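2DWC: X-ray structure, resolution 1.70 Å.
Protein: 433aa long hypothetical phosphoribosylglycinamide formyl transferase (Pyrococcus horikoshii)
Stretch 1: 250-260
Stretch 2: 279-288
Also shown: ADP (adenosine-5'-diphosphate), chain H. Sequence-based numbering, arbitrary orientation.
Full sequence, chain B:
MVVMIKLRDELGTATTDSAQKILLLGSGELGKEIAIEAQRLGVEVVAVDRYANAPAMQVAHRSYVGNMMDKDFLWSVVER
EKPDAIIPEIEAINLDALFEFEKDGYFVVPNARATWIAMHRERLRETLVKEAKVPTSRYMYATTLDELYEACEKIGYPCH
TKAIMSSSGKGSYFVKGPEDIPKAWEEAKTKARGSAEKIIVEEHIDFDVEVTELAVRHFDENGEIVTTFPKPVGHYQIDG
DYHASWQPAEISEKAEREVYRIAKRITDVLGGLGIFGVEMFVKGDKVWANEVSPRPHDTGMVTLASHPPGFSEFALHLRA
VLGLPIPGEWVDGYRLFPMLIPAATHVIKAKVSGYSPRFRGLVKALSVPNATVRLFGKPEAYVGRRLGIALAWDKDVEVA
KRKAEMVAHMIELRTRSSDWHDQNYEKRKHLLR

Stretch 1 (250-260) EISEKAEREVY
Stretch 2 279-288: EMFVKGDKVW

A helix packs lengthwise on a β-hairpin, roughly parallel to strand 286-288 and antiparallel to strand 279-283. Residues 250-252 lead in as extended loop (S252 phi/psi -66/158), and helix 253-260 follows with phi/psi near -64/-40. Strands 279-283 and 286-288 are antiparallel, paired by F281 N to W288 O (2.8 Å), W288 N to F281 O (2.9 Å), K283 N to K286 O (2.9 Å) and K286 N to K283 O (3.0 Å). A type II' turn from K283 to K286 joins them, with G284 at 66/-127, a positive phi that favours glycine, and D285 at -92/-6. The helix runs at 28° to strand 286-288, its axis 8.0 Å away, and at 159° to strand 279-283, 9.8 Å away. The register is set where A255 and D285 bring their CA atoms to 4.4 Å.

So close an approach suits a small residue. A255 points toward the hairpin, its CB 3.4 Å from G284 O, 3.9 Å from V282 CG1 and 4.2 Å from V287 CG2. On the strands, alternation selects the partners: M280, V282 and V287 point toward the helix, while K283, K286 and W288 point away. V282 and V287 are both t. I251 (p, t) places CG2 4.0 Å from V282 CG1. One helical turn after A255, V259 (t) leaves sideways and still reaches both strands, with CG2 4.0 Å from V287 CG1 and 4.4 Å from V282 CG2. M280 (m, t, chi3 -144°) extends its thioether so that CE lies 4.0 Å from V259 CG1 and 3.2 Å from V259 O.

The polar end is organised by S252, the N-cap. Its p rotamer lets OG accept from A255 N at 3.0 Å, satisfying a first-turn amide, while the same OG donates to D285 OD2 at 2.7 Å. D285 (m, chi2 -178°) starts sideways, but its carboxylate comes nearer the helix start. Water 1 adds a second tie, accepting from S252 N (2.9 Å) and donating to G284 O (2.7 Å).

K254 starts toward the hairpin (chi1 m, then t throughout) and its end leads away. Its CD passes 3.0 Å from D285 OD1, whereas NZ remains 4.4 Å from D285 OD1, beyond a salt bridge. E258 (t, p) lays CG 3.7 Å from V287 CB, so its aliphatic part covers the valine; water 2 donates to E258 OE1 (2.6 Å) and V287 O (2.8 Å).

On the helix side facing away from the hairpin, E256 (t, t) receives Y260 OH (chi1 m) at OE2, 2.5 Å. F281 (m) is out of reach of the helix and lies next to ADP, its CZ 3.6 Å from ADP C5.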

ATOM      1  N   GLU B 250       3.818  11.596 -22.854  1.00 24.61           N
ATOM      2  CA  GLU B 250       4.804  12.434 -23.526  1.00 30.91           C
ATOM      3  C   GLU B 250       4.117  13.310 -24.559  1.00 35.59           C
ATOM      4  O   GLU B 250       4.120  13.008 -25.757  1.00 34.66           O
ATOM      5  CB  GLU B 250       5.866  11.543 -24.162  1.00 32.98           C
ATOM      6  CG  GLU B 250       6.701  10.801 -23.095  1.00 34.13           C
ATOM      7  CD  GLU B 250       7.856   9.988 -23.700  1.00 43.28           C
ATOM      8  OE1 GLU B 250       7.589   8.937 -24.330  1.00 40.71           O
ATOM      9  OE2 GLU B 250       9.028  10.414 -23.539  1.00 40.92           O
ATOM     10  N   ILE B 251       3.481  14.367 -24.061  1.00 28.69           N
ATOM     11  CA  ILE B 251       2.752  15.318 -24.890  1.00 33.49           C
ATOM     12  C   ILE B 251       3.284  16.725 -24.632  1.00 31.70           C
ATOM     13  O   ILE B 251       3.953  16.974 -23.625  1.00 27.50           O
ATOM     14  CB  ILE B 251       1.212  15.274 -24.594  1.00 33.92           C
ATOM     15  CG1 ILE B 251       0.939  15.724 -23.145  1.00 34.44           C
ATOM     16  CG2 ILE B 251       0.676  13.867 -24.897  1.00 26.02           C
ATOM     17  CD1 ILE B 251      -0.570  15.818 -22.790  1.00 29.81           C
ATOM     18  N   SER B 252       2.988  17.653 -25.544  1.00 34.58           N
ATOM     19  CA  SER B 252       3.469  19.019 -25.388  1.00 39.28           C
ATOM     20  C   SER B 252       2.872  19.711 -24.192  1.00 38.50           C
ATOM     21  O   SER B 252       1.797  19.332 -23.691  1.00 36.01           O
ATOM     22  CB  SER B 252       3.164  19.861 -26.634  1.00 35.85           C
ATOM     23  OG  SER B 252       1.761  19.983 -26.827  1.00 37.00           O
ATOM     24  N   GLU B 253       3.576  20.736 -23.738  1.00 36.74           N
ATOM     25  CA  GLU B 253       3.137  21.528 -22.612  1.00 38.89           C
ATOM     26  C   GLU B 253       1.812  22.201 -22.986  1.00 42.83           C
ATOM     27  O   GLU B 253       0.932  22.370 -22.137  1.00 33.37           O
ATOM     28  CB  GLU B 253       4.198  22.554 -22.261  1.00 45.32           C
ATOM     29  CG  GLU B 253       4.217  22.862 -20.794  1.00 54.52           C
ATOM     30  CD  GLU B 253       5.513  23.496 -20.350  1.00 63.05           C
ATOM     31  OE1 GLU B 253       6.592  22.942 -20.673  1.00 59.65           O
ATOM     32  OE2 GLU B 253       5.453  24.540 -19.663  1.00 65.61           O
ATOM     33  N   LYS B 254       1.658  22.573 -24.257  1.00 36.37           N
ATOM     34  CA  LYS B 254       0.395  23.182 -24.692  1.00 41.53           C
ATOM     35  C   LYS B 254      -0.741  22.163 -24.614  1.00 35.14           C
ATOM     36  O   LYS B 254      -1.830  22.466 -24.127  1.00 35.57           O
ATOM     37  CB  LYS B 254       0.477  23.700 -26.136  1.00 44.45           C
ATOM     38  CG  LYS B 254       1.222  25.010 -26.243  1.00 53.63           C
ATOM     39  CD  LYS B 254       0.986  25.705 -27.577  1.00 50.74           C
ATOM     40  CE  LYS B 254       1.809  27.001 -27.637  1.00 51.84           C
ATOM     41  NZ  LYS B 254       1.471  27.838 -28.832  1.00 62.16           N
ATOM     42  N   ALA B 255      -0.485  20.957 -25.099  1.00 31.01           N
ATOM     43  CA  ALA B 255      -1.504  19.913 -25.060  1.00 36.98           C
ATOM     44  C   ALA B 255      -1.840  19.608 -23.599  1.00 31.08           C
ATOM     45  O   ALA B 255      -3.004  19.400 -23.250  1.00 31.48           O
ATOM     46  CB  ALA B 255      -0.999  18.652 -25.760  1.00 33.08           C
ATOM     47  N   GLU B 256      -0.814  19.570 -22.753  1.00 26.63           N
ATOM     48  CA  GLU B 256      -1.021  19.267 -21.339  1.00 26.65           C
ATOM     49  C   GLU B 256      -1.964  20.274 -20.699  1.00 30.15           C
ATOM     50  O   GLU B 256      -2.886  19.909 -19.958  1.00 27.38           O
ATOM     51  CB  GLU B 256       0.314  19.248 -20.584  1.00 27.77           C
ATOM     52  CG  GLU B 256       0.179  18.956 -19.105  1.00 27.02           C
ATOM     53  CD  GLU B 256       1.488  19.026 -18.391  1.00 37.95           C
ATOM     54  OE1 GLU B 256       2.515  19.178 -19.079  1.00 38.58           O
ATOM     55  OE2 GLU B 256       1.500  18.947 -17.149  1.00 29.53           O
ATOM     56  N   ARG B 257      -1.764  21.556 -20.979  1.00 26.12           N
ATOM     57  CA  ARG B 257      -2.660  22.542 -20.392  1.00 29.03           C
ATOM     58  C   ARG B 257      -4.081  22.435 -20.967  1.00 26.46           C
ATOM     59  O   ARG B 257      -5.065  22.752 -20.283  1.00 25.82           O
ATOM     60  CB  ARG B 257      -2.120  23.967 -20.598  1.00 34.36           C
ATOM     61  CG  ARG B 257      -0.723  24.163 -20.030  1.00 48.55           C
ATOM     62  CD  ARG B 257      -0.335  25.641 -19.886  1.00 48.48           C
ATOM     63  NE  ARG B 257      -0.948  26.216 -18.690  1.00 59.92           N
ATOM     64  CZ  ARG B 257      -2.020  27.008 -18.683  1.00 58.32           C
ATOM     65  NH1 ARG B 257      -2.626  27.355 -19.818  1.00 53.16           N
ATOM     66  NH2 ARG B 257      -2.510  27.428 -17.526  1.00 54.91           N
ATOM     67  N   GLU B 258      -4.192  22.040 -22.220  1.00 24.55           N
ATOM     68  CA  GLU B 258      -5.515  21.897 -22.839  1.00 25.86           C
ATOM     69  C   GLU B 258      -6.211  20.676 -22.199  1.00 25.82           C
ATOM     70  O   GLU B 258      -7.440  20.654 -22.016  1.00 23.16           O
ATOM     71  CB  GLU B 258      -5.358  21.691 -24.344  1.00 26.94           C
ATOM     72  CG  GLU B 258      -6.639  21.502 -25.119  1.00 30.30           C
ATOM     73  CD  GLU B 258      -7.465  22.799 -25.264  1.00 35.07           C
ATOM     74  OE1 GLU B 258      -8.442  22.762 -26.036  1.00 35.04           O
ATOM     75  OE2 GLU B 258      -7.148  23.824 -24.612  1.00 38.70           O
ATOM     76  N   VAL B 259      -5.416  19.659 -21.876  1.00 24.63           N
ATOM     77  CA  VAL B 259      -5.980  18.447 -21.221  1.00 23.90           C
ATOM     78  C   VAL B 259      -6.601  18.888 -19.899  1.00 21.95           C
ATOM     79  O   VAL B 259      -7.737  18.529 -19.589  1.00 22.69           O
ATOM     80  CB  VAL B 259      -4.862  17.384 -20.982  1.00 25.27           C
ATOM     81  CG1 VAL B 259      -5.307  16.329 -19.918  1.00 24.40           C
ATOM     82  CG2 VAL B 259      -4.546  16.689 -22.295  1.00 24.07           C
ATOM     83  N   TYR B 260      -5.883  19.695 -19.120  1.00 20.27           N
ATOM     84  CA  TYR B 260      -6.425  20.177 -17.843  1.00 20.09           C
ATOM     85  C   TYR B 260      -7.657  21.048 -18.079  1.00 29.14           C
ATOM     86  O   TYR B 260      -8.635  20.942 -17.361  1.00 21.21           O
ATOM     87  CB  TYR B 260      -5.404  21.013 -17.053  1.00 23.13           C
ATOM     88  CG  TYR B 260      -4.106  20.284 -16.717  1.00 20.78           C
ATOM     89  CD1 TYR B 260      -2.895  20.977 -16.591  1.00 24.08           C
ATOM     90  CD2 TYR B 260      -4.090  18.893 -16.538  1.00 27.42           C
ATOM     91  CE1 TYR B 260      -1.710  20.306 -16.304  1.00 26.77           C
ATOM     92  CE2 TYR B 260      -2.900  18.203 -16.257  1.00 25.97           C
ATOM     93  CZ  TYR B 260      -1.721  18.902 -16.143  1.00 27.92           C
ATOM     94  OH  TYR B 260      -0.551  18.202 -15.928  1.00 24.19           O
ATOM     95  N   GLU B 279     -11.068  10.671 -20.501  1.00 22.20           N
ATOM     96  CA  GLU B 279     -10.343  10.109 -21.629  1.00 23.26           C
ATOM     97  C   GLU B 279     -10.266  11.122 -22.761  1.00 26.23           C
ATOM     98  O   GLU B 279     -11.280  11.683 -23.121  1.00 25.06           O
ATOM     99  CB  GLU B 279     -11.066   8.860 -22.119  1.00 23.68           C
ATOM    100  CG  GLU B 279     -11.002   7.661 -21.149  1.00 25.70           C
ATOM    101  CD  GLU B 279      -9.569   7.281 -20.836  1.00 37.94           C
ATOM    102  OE1 GLU B 279      -8.738   7.253 -21.780  1.00 29.26           O
ATOM    103  OE2 GLU B 279      -9.274   7.010 -19.649  1.00 29.12           O
ATOM    104  N   MET B 280      -9.068  11.334 -23.303  1.00 22.74           N
ATOM    105  CA  MET B 280      -8.877  12.290 -24.391  1.00 24.31           C
ATOM    106  C   MET B 280      -7.913  11.773 -25.447  1.00 28.71           C
ATOM    107  O   MET B 280      -7.080  10.908 -25.168  1.00 23.06           O
ATOM    108  CB  MET B 280      -8.315  13.585 -23.826  1.00 23.20           C
ATOM    109  CG  MET B 280      -9.284  14.303 -22.899  1.00 25.45           C
ATOM    110  SD  MET B 280      -8.573  15.781 -22.215  1.00 26.97           S
ATOM    111  CE  MET B 280      -9.213  15.858 -20.592  1.00 27.98           C
ATOM    112  N   PHE B 281      -8.037  12.294 -26.671  1.00 26.29           N
ATOM    113  CA  PHE B 281      -7.115  11.927 -27.751  1.00 23.26           C
ATOM    114  C   PHE B 281      -6.218  13.156 -27.959  1.00 23.40           C
ATOM    115  O   PHE B 281      -6.693  14.294 -27.905  1.00 23.90           O
ATOM    116  CB  PHE B 281      -7.878  11.643 -29.074  1.00 22.04           C
ATOM    117  CG  PHE B 281      -8.923  10.561 -28.966  1.00 27.16           C
ATOM    118  CD1 PHE B 281      -8.674   9.396 -28.243  1.00 32.30           C
ATOM    119  CD2 PHE B 281     -10.132  10.672 -29.660  1.00 27.67           C
ATOM    120  CE1 PHE B 281      -9.603   8.347 -28.212  1.00 30.02           C
ATOM    121  CE2 PHE B 281     -11.067   9.638 -29.646  1.00 25.20           C
ATOM    122  CZ  PHE B 281     -10.805   8.462 -28.920  1.00 30.91           C
ATOM    123  N   VAL B 282      -4.926  12.929 -28.202  1.00 27.02           N
ATOM    124  CA  VAL B 282      -4.000  14.038 -28.413  1.00 27.50           C
ATOM    125  C   VAL B 282      -3.227  13.875 -29.716  1.00 26.72           C
ATOM    126  O   VAL B 282      -2.703  12.798 -30.011  1.00 27.37           O
ATOM    127  CB  VAL B 282      -2.947  14.136 -27.265  1.00 25.93           C
ATOM    128  CG1 VAL B 282      -1.982  15.320 -27.534  1.00 27.75           C
ATOM    129  CG2 VAL B 282      -3.648  14.332 -25.918  1.00 22.35           C
ATOM    130  N   LYS B 283      -3.158  14.952 -30.497  1.00 29.78           N
ATOM    131  CA  LYS B 283      -2.387  14.918 -31.750  1.00 34.40           C
ATOM    132  C   LYS B 283      -1.689  16.279 -31.756  1.00 31.57           C
ATOM    133  O   LYS B 283      -2.317  17.305 -32.013  1.00 30.65           O
ATOM    134  CB  LYS B 283      -3.315  14.779 -32.961  1.00 41.33           C
ATOM    135  CG  LYS B 283      -2.600  14.204 -34.186  1.00 46.54           C
ATOM    136  CD  LYS B 283      -3.081  14.843 -35.457  1.00 51.36           C
ATOM    137  CE  LYS B 283      -2.245  14.367 -36.634  1.00 52.96           C
ATOM    138  NZ  LYS B 283      -2.318  15.372 -37.742  1.00 63.31           N
ATOM    139  N   GLY B 284      -0.403  16.295 -31.413  1.00 36.37           N
ATOM    140  CA  GLY B 284       0.304  17.557 -31.327  1.00 35.62           C
ATOM    141  C   GLY B 284      -0.266  18.386 -30.190  1.00 41.02           C
ATOM    142  O   GLY B 284      -0.365  17.902 -29.059  1.00 35.91           O
ATOM    143  N   ASP B 285      -0.655  19.629 -30.465  1.00 33.36           N
ATOM    144  CA  ASP B 285      -1.215  20.480 -29.423  1.00 31.23           C
ATOM    145  C   ASP B 285      -2.746  20.349 -29.385  1.00 27.58           C
ATOM    146  O   ASP B 285      -3.396  20.953 -28.521  1.00 35.88           O
ATOM    147  CB  ASP B 285      -0.871  21.958 -29.660  1.00 39.99           C
ATOM    148  CG  ASP B 285       0.613  22.289 -29.412  1.00 51.60           C
ATOM    149  OD1 ASP B 285       0.969  23.485 -29.545  1.00 51.71           O
ATOM    150  OD2 ASP B 285       1.419  21.385 -29.080  1.00 36.87           O
ATOM    151  N   LYS B 286      -3.318  19.619 -30.342  1.00 29.76           N
ATOM    152  CA  LYS B 286      -4.769  19.454 -30.405  1.00 29.13           C
ATOM    153  C   LYS B 286      -5.278  18.315 -29.501  1.00 32.80           C
ATOM    154  O   LYS B 286      -4.731  17.201 -29.510  1.00 28.05           O
ATOM    155  CB  LYS B 286      -5.247  19.197 -31.837  1.00 38.50           C
ATOM    156  CG  LYS B 286      -6.774  19.252 -31.907  1.00 49.25           C
ATOM    157  CD  LYS B 286      -7.330  19.703 -33.250  1.00 53.62           C
ATOM    158  CE  LYS B 286      -8.736  20.306 -33.068  1.00 50.02           C
ATOM    159  NZ  LYS B 286      -9.461  19.732 -31.881  1.00 56.62           N
ATOM    160  N   VAL B 287      -6.347  18.593 -28.759  1.00 30.08           N
ATOM    161  CA  VAL B 287      -6.913  17.592 -27.835  1.00 28.70           C
ATOM    162  C   VAL B 287      -8.424  17.435 -28.063  1.00 31.46           C
ATOM    163  O   VAL B 287      -9.141  18.423 -28.269  1.00 29.17           O
ATOM    164  CB  VAL B 287      -6.639  18.029 -26.365  1.00 31.08           C
ATOM    165  CG1 VAL B 287      -7.139  16.963 -25.357  1.00 27.21           C
ATOM    166  CG2 VAL B 287      -5.143  18.265 -26.178  1.00 23.98           C
ATOM    167  N   TRP B 288      -8.893  16.193 -28.064  1.00 28.77           N
ATOM    168  CA  TRP B 288     -10.327  15.909 -28.226  1.00 29.62           C
ATOM    169  C   TRP B 288     -10.799  15.115 -27.010  1.00 32.87           C
ATOM    170  O   TRP B 288     -10.101  14.191 -26.601  1.00 27.43           O
ATOM    171  CB  TRP B 288     -10.568  15.024 -29.443  1.00 28.64           C
ATOM    172  CG  TRP B 288     -10.283  15.643 -30.786  1.00 35.54           C
ATOM    173  CD1 TRP B 288     -11.200  16.221 -31.634  1.00 40.18           C
ATOM    174  CD2 TRP B 288      -9.022  15.659 -31.482  1.00 36.56           C
ATOM    175  NE1 TRP B 288     -10.587  16.583 -32.817  1.00 35.97           N
ATOM    176  CE2 TRP B 288      -9.255  16.253 -32.753  1.00 38.07           C
ATOM    177  CE3 TRP B 288      -7.724  15.226 -31.163  1.00 33.57           C
ATOM    178  CZ2 TRP B 288      -8.231  16.421 -33.704  1.00 38.19           C
ATOM    179  CZ3 TRP B 288      -6.699  15.395 -32.118  1.00 40.93           C
ATOM    180  CH2 TRP B 288      -6.969  15.987 -33.371  1.00 34.61           C
TER
HETATM  181  PB  ADP H 502     -14.992   1.957 -24.695  1.00 75.03           P
HETATM  182  O1B ADP H 502     -15.131   2.290 -23.260  1.00 77.88           O
HETATM  183  O2B ADP H 502     -13.743   1.113 -25.265  1.00 79.04           O
HETATM  184  O3B ADP H 502     -16.256   1.941 -25.691  1.00 74.12           O
HETATM  185  PA  ADP H 502     -14.518   3.766 -26.786  1.00 45.27           P
HETATM  186  O1A ADP H 502     -15.359   2.832 -27.567  1.00 70.72           O
HETATM  187  O2A ADP H 502     -15.116   5.259 -26.824  1.00 55.90           O
HETATM  188  O3A ADP H 502     -14.429   3.368 -25.229  1.00 70.87           O
HETATM  189  O5' ADP H 502     -13.014   3.835 -27.346  1.00 56.51           O
HETATM  190  C5' ADP H 502     -12.213   2.653 -27.413  1.00 51.07           C
HETATM  191  C4' ADP H 502     -11.007   2.927 -28.311  1.00 55.00           C
HETATM  192  O4' ADP H 502     -11.363   2.979 -29.701  1.00 44.72           O
HETATM  193  C3' ADP H 502     -10.452   4.316 -27.997  1.00 54.03           C
HETATM  194  O3' ADP H 502      -9.623   4.236 -26.834  1.00 56.85           O
HETATM  195  C2' ADP H 502      -9.589   4.481 -29.244  1.00 49.53           C
HETATM  196  O2' ADP H 502      -8.480   3.580 -29.176  1.00 49.12           O
HETATM  197  C1' ADP H 502     -10.570   4.009 -30.319  1.00 47.83           C
HETATM  198  N9  ADP H 502     -11.490   5.101 -30.715  1.00 45.52           N
HETATM  199  C8  ADP H 502     -12.710   5.320 -30.234  1.00 42.23           C
HETATM  200  N7  ADP H 502     -13.246   6.378 -30.846  1.00 34.96           N
HETATM  201  C5  ADP H 502     -12.362   6.828 -31.724  1.00 40.79           C
HETATM  202  C6  ADP H 502     -12.343   7.888 -32.628  1.00 42.75           C
HETATM  203  N6  ADP H 502     -13.407   8.671 -32.771  1.00 32.22           N
HETATM  204  N1  ADP H 502     -11.246   8.081 -33.374  1.00 34.78           N
HETATM  205  C2  ADP H 502     -10.196   7.288 -33.270  1.00 37.62           C
HETATM  206  N3  ADP H 502     -10.181   6.270 -32.424  1.00 40.78           N
HETATM  207  C4  ADP H 502     -11.237   6.018 -31.644  1.00 45.22           C
HETATM  208  O   HOH W   1       1.681  16.561 -27.841  1.00 33.42           O
HETATM  209  O   HOH W   2      -8.278  21.079 -28.046  1.00 39.98           O